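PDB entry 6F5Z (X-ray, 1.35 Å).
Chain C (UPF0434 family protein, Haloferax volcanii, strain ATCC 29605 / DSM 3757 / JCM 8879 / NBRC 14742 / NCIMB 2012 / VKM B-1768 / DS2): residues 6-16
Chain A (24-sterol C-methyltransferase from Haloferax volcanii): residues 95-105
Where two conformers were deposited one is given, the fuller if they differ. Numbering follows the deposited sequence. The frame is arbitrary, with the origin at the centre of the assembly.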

# COMPACT_ATOMS: atom_id res chain seq x y z
N MET C 6 -7.05 -20.97 19.20
CA MET C 6 -5.81 -21.17 19.96
C MET C 6 -4.76 -21.96 19.25
O MET C 6 -3.64 -22.05 19.74
CB MET C 6 -6.14 -21.82 21.30
CG MET C 6 -7.07 -20.99 22.11
SD MET C 6 -7.43 -21.83 23.68
CE MET C 6 -8.50 -20.67 24.40
N ASP C 7 -5.09 -22.51 18.06
CA ASP C 7 -4.17 -23.33 17.30
C ASP C 7 -2.90 -22.59 16.92
O ASP C 7 -1.87 -23.25 16.74
CB ASP C 7 -4.85 -23.97 16.08
CG ASP C 7 -5.34 -23.01 15.01
OD1 ASP C 7 -5.58 -21.84 15.32
OD2 ASP C 7 -5.47 -23.44 13.84
N ILE C 8 -2.96 -21.24 16.82
CA ILE C 8 -1.77 -20.49 16.42
C ILE C 8 -1.11 -19.77 17.58
O ILE C 8 -0.17 -19.00 17.35
CB ILE C 8 -2.07 -19.52 15.26
CG1 ILE C 8 -3.07 -18.43 15.68
CG2 ILE C 8 -2.51 -20.32 14.01
CD1 ILE C 8 -3.13 -17.22 14.70
N LEU C 9 -1.60 -19.97 18.81
CA LEU C 9 -0.95 -19.35 19.95
C LEU C 9 0.27 -20.15 20.38
O LEU C 9 0.30 -21.37 20.21
CB LEU C 9 -1.92 -19.25 21.13
CG LEU C 9 -3.18 -18.38 20.91
CD1 LEU C 9 -4.06 -18.40 22.16
CD2 LEU C 9 -2.80 -16.91 20.57
N CYS C 10 1.24 -19.46 20.95
CA CYS C 10 2.42 -20.11 21.46
C CYS C 10 2.93 -19.37 22.66
O CYS C 10 2.49 -18.26 22.97
CB CYS C 10 3.49 -20.22 20.39
SG CYS C 10 4.12 -18.62 19.85
N ASP C 11 3.84 -20.02 23.43
CA ASP C 11 4.40 -19.37 24.58
C ASP C 11 5.17 -18.12 24.13
O ASP C 11 6.02 -18.23 23.27
CB ASP C 11 5.36 -20.35 25.27
CG ASP C 11 5.79 -19.95 26.66
OD1 ASP C 11 6.00 -18.73 26.91
OD2 ASP C 11 5.99 -20.86 27.50
N PRO C 12 4.85 -16.93 24.63
CA PRO C 12 5.59 -15.72 24.17
C PRO C 12 7.06 -15.76 24.50
O PRO C 12 7.83 -15.10 23.79
CB PRO C 12 4.90 -14.58 24.93
CG PRO C 12 4.26 -15.23 26.15
CD PRO C 12 3.83 -16.60 25.65
N LEU C 13 7.48 -16.56 25.51
CA LEU C 13 8.91 -16.53 25.88
C LEU C 13 9.80 -17.18 24.86
O LEU C 13 10.85 -16.63 24.54
CB LEU C 13 9.12 -17.23 27.22
CG LEU C 13 8.56 -16.52 28.44
CD1 LEU C 13 8.62 -17.43 29.64
CD2 LEU C 13 9.35 -15.24 28.75
N ASP C 14 9.42 -18.35 24.36
CA ASP C 14 10.28 -19.12 23.45
C ASP C 14 9.56 -19.70 22.23
O ASP C 14 10.15 -20.46 21.43
CB ASP C 14 10.99 -20.24 24.25
CG ASP C 14 10.02 -21.30 24.72
OD1 ASP C 14 8.79 -21.07 24.64
OD2 ASP C 14 10.48 -22.39 25.13
N LYS C 15 8.29 -19.32 22.06
CA LYS C 15 7.48 -19.72 20.91
C LYS C 15 7.18 -21.21 20.86
O LYS C 15 6.80 -21.73 19.81
CB LYS C 15 8.08 -19.23 19.55
CG LYS C 15 8.64 -17.79 19.57
CD LYS C 15 7.69 -16.75 20.15
CE LYS C 15 8.37 -15.42 20.14
NZ LYS C 15 7.63 -14.44 20.92
N SER C 16 7.25 -21.87 22.01
CA SER C 16 6.95 -23.29 22.09
C SER C 16 5.44 -23.51 22.26
O SER C 16 4.66 -22.58 22.52
CB SER C 16 7.73 -23.93 23.23
OG SER C 16 7.48 -23.23 24.43
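Chain A (95-105) DDLPFDDDSVD

Chain A runs antiparallel along chain C as a loop, extended at Leu A97 and Phe A99 but bent at Pro A98 (phi/psi -88/43), Asp A96 lying by Pro C12 and Lys C15, and Asp A100 by Ile C8. Chain C turns after Asp C11, Lys C15 N bonding Asp C11 O at 2.8 Å. The two backbones meet at a single beta bridge between Leu C9 and Phe A99, their CA atoms 4.6 Å apart. Two hydrogen bonds clamp it: Cys C10 N to Pro A98 O, 2.9 Å, and Asp A100 N to Ile C8 O, 2.8 Å. Each acceptor also takes a CA-H...O contact, Leu C9 CA to Pro A98 O at 3.2 Å and Phe A99 CA to Ile C8 O at 3.3 Å. The Ile C8 side chain fills a hollow lined by Phe A99 (CD1 to CD1 3.9 Å), Ser A103 (Ile C8 CG2 to Ser A103 CB 3.7 Å) and Val A104 (Ile C8 CD1 to Val A104 CG2 4.2 Å). Leu C9 CD2 also meets the Phe A99 ring obliquely, 3.7 Å from Phe A99 CE1. Beyond the bridge, Pro C12 CB rests 4.2 Å from Pro A98 CB. Lys C15 extends its amine to chain A, where NZ forms a salt bridge with Asp A96 OD1, 3.0 Å, and a hydrogen bond to Leu A97 O, 3.1 Å. Cys C10 SG lies 3.4 Å from Phe A99 O. A water joins Asp A96 OD2 to Leu C13 O.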

# COMPACT_ATOMS: atom_id res chain seq x y z
N ASP A 95 6.92 -6.86 22.70
CA ASP A 95 8.27 -7.40 22.59
C ASP A 95 8.32 -8.90 22.38
O ASP A 95 9.41 -9.43 22.10
CB ASP A 95 9.15 -6.99 23.77
CG ASP A 95 10.62 -6.96 23.39
OD1 ASP A 95 10.96 -6.38 22.33
OD2 ASP A 95 11.43 -7.57 24.13
N ASP A 96 7.20 -9.61 22.55
CA ASP A 96 7.20 -11.06 22.27
C ASP A 96 5.80 -11.52 22.01
O ASP A 96 4.95 -11.70 22.91
CB ASP A 96 7.94 -11.94 23.28
CG ASP A 96 9.42 -12.20 22.98
OD1 ASP A 96 9.77 -12.51 21.79
OD2 ASP A 96 10.21 -12.09 23.91
N LEU A 97 5.54 -11.62 20.74
CA LEU A 97 4.19 -11.93 20.30
C LEU A 97 3.89 -13.42 20.49
O LEU A 97 4.68 -14.26 20.07
CB LEU A 97 3.98 -11.48 18.86
CG LEU A 97 4.26 -9.97 18.61
CD1 LEU A 97 3.99 -9.57 17.18
CD2 LEU A 97 3.41 -9.10 19.53
N PRO A 98 2.71 -13.73 21.06
CA PRO A 98 2.39 -15.13 21.35
C PRO A 98 1.72 -15.87 20.19
O PRO A 98 0.75 -16.62 20.40
CB PRO A 98 1.46 -15.00 22.57
CG PRO A 98 0.64 -13.74 22.23
CD PRO A 98 1.72 -12.80 21.65
N PHE A 99 2.24 -15.67 18.97
CA PHE A 99 1.72 -16.36 17.78
C PHE A 99 2.82 -17.15 17.09
O PHE A 99 3.99 -16.72 17.06
CB PHE A 99 1.13 -15.35 16.76
CG PHE A 99 0.01 -14.55 17.34
CD1 PHE A 99 -1.29 -15.06 17.36
CD2 PHE A 99 0.23 -13.30 17.88
CE1 PHE A 99 -2.32 -14.32 17.91
CE2 PHE A 99 -0.82 -12.57 18.45
CZ PHE A 99 -2.07 -13.11 18.49
N ASP A 100 2.43 -18.28 16.48
CA ASP A 100 3.39 -19.10 15.77
C ASP A 100 3.95 -18.37 14.56
O ASP A 100 3.34 -17.44 14.02
CB ASP A 100 2.72 -20.37 15.23
CG ASP A 100 2.34 -21.40 16.27
OD1 ASP A 100 2.97 -21.42 17.33
OD2 ASP A 100 1.40 -22.18 16.01
N ASP A 101 5.10 -18.86 14.08
CA ASP A 101 5.66 -18.31 12.84
C ASP A 101 4.63 -18.53 11.72
O ASP A 101 3.95 -19.56 11.66
CB ASP A 101 6.91 -19.09 12.42
CG ASP A 101 8.12 -19.00 13.31
OD1 ASP A 101 7.99 -18.49 14.44
OD2 ASP A 101 9.20 -19.50 12.90
N ASP A 102 4.56 -17.57 10.77
CA ASP A 102 3.79 -17.69 9.53
C ASP A 102 2.36 -18.17 9.77
O ASP A 102 1.88 -19.11 9.11
CB ASP A 102 4.52 -18.64 8.54
CG ASP A 102 5.90 -18.22 8.06
OD1 ASP A 102 6.38 -17.20 8.51
OD2 ASP A 102 6.50 -18.95 7.25
N SER A 103 1.69 -17.55 10.76
CA SER A 103 0.35 -17.99 11.15
C SER A 103 -0.72 -16.93 10.91
O SER A 103 -1.92 -17.23 11.04
CB SER A 103 0.35 -18.36 12.63
OG SER A 103 0.68 -17.25 13.45
N VAL A 104 -0.31 -15.71 10.57
CA VAL A 104 -1.23 -14.57 10.49
C VAL A 104 -1.25 -13.99 9.09
O VAL A 104 -0.18 -13.85 8.51
CB VAL A 104 -0.74 -13.53 11.55
CG1 VAL A 104 -1.48 -12.19 11.43
CG2 VAL A 104 -0.86 -14.12 12.96
N ASP A 105 -2.43 -13.68 8.53
CA ASP A 105 -2.44 -13.09 7.18
C ASP A 105 -2.06 -11.61 7.13
O ASP A 105 -1.44 -11.15 6.16
CB ASP A 105 -3.81 -13.30 6.51
CG ASP A 105 -4.12 -14.78 6.33
OD1 ASP A 105 -3.38 -15.45 5.57
OD2 ASP A 105 -5.01 -15.29 7.06
O HOH W 1 11.57 -14.01 25.16
O HOH W 2 0.70 -23.30 18.33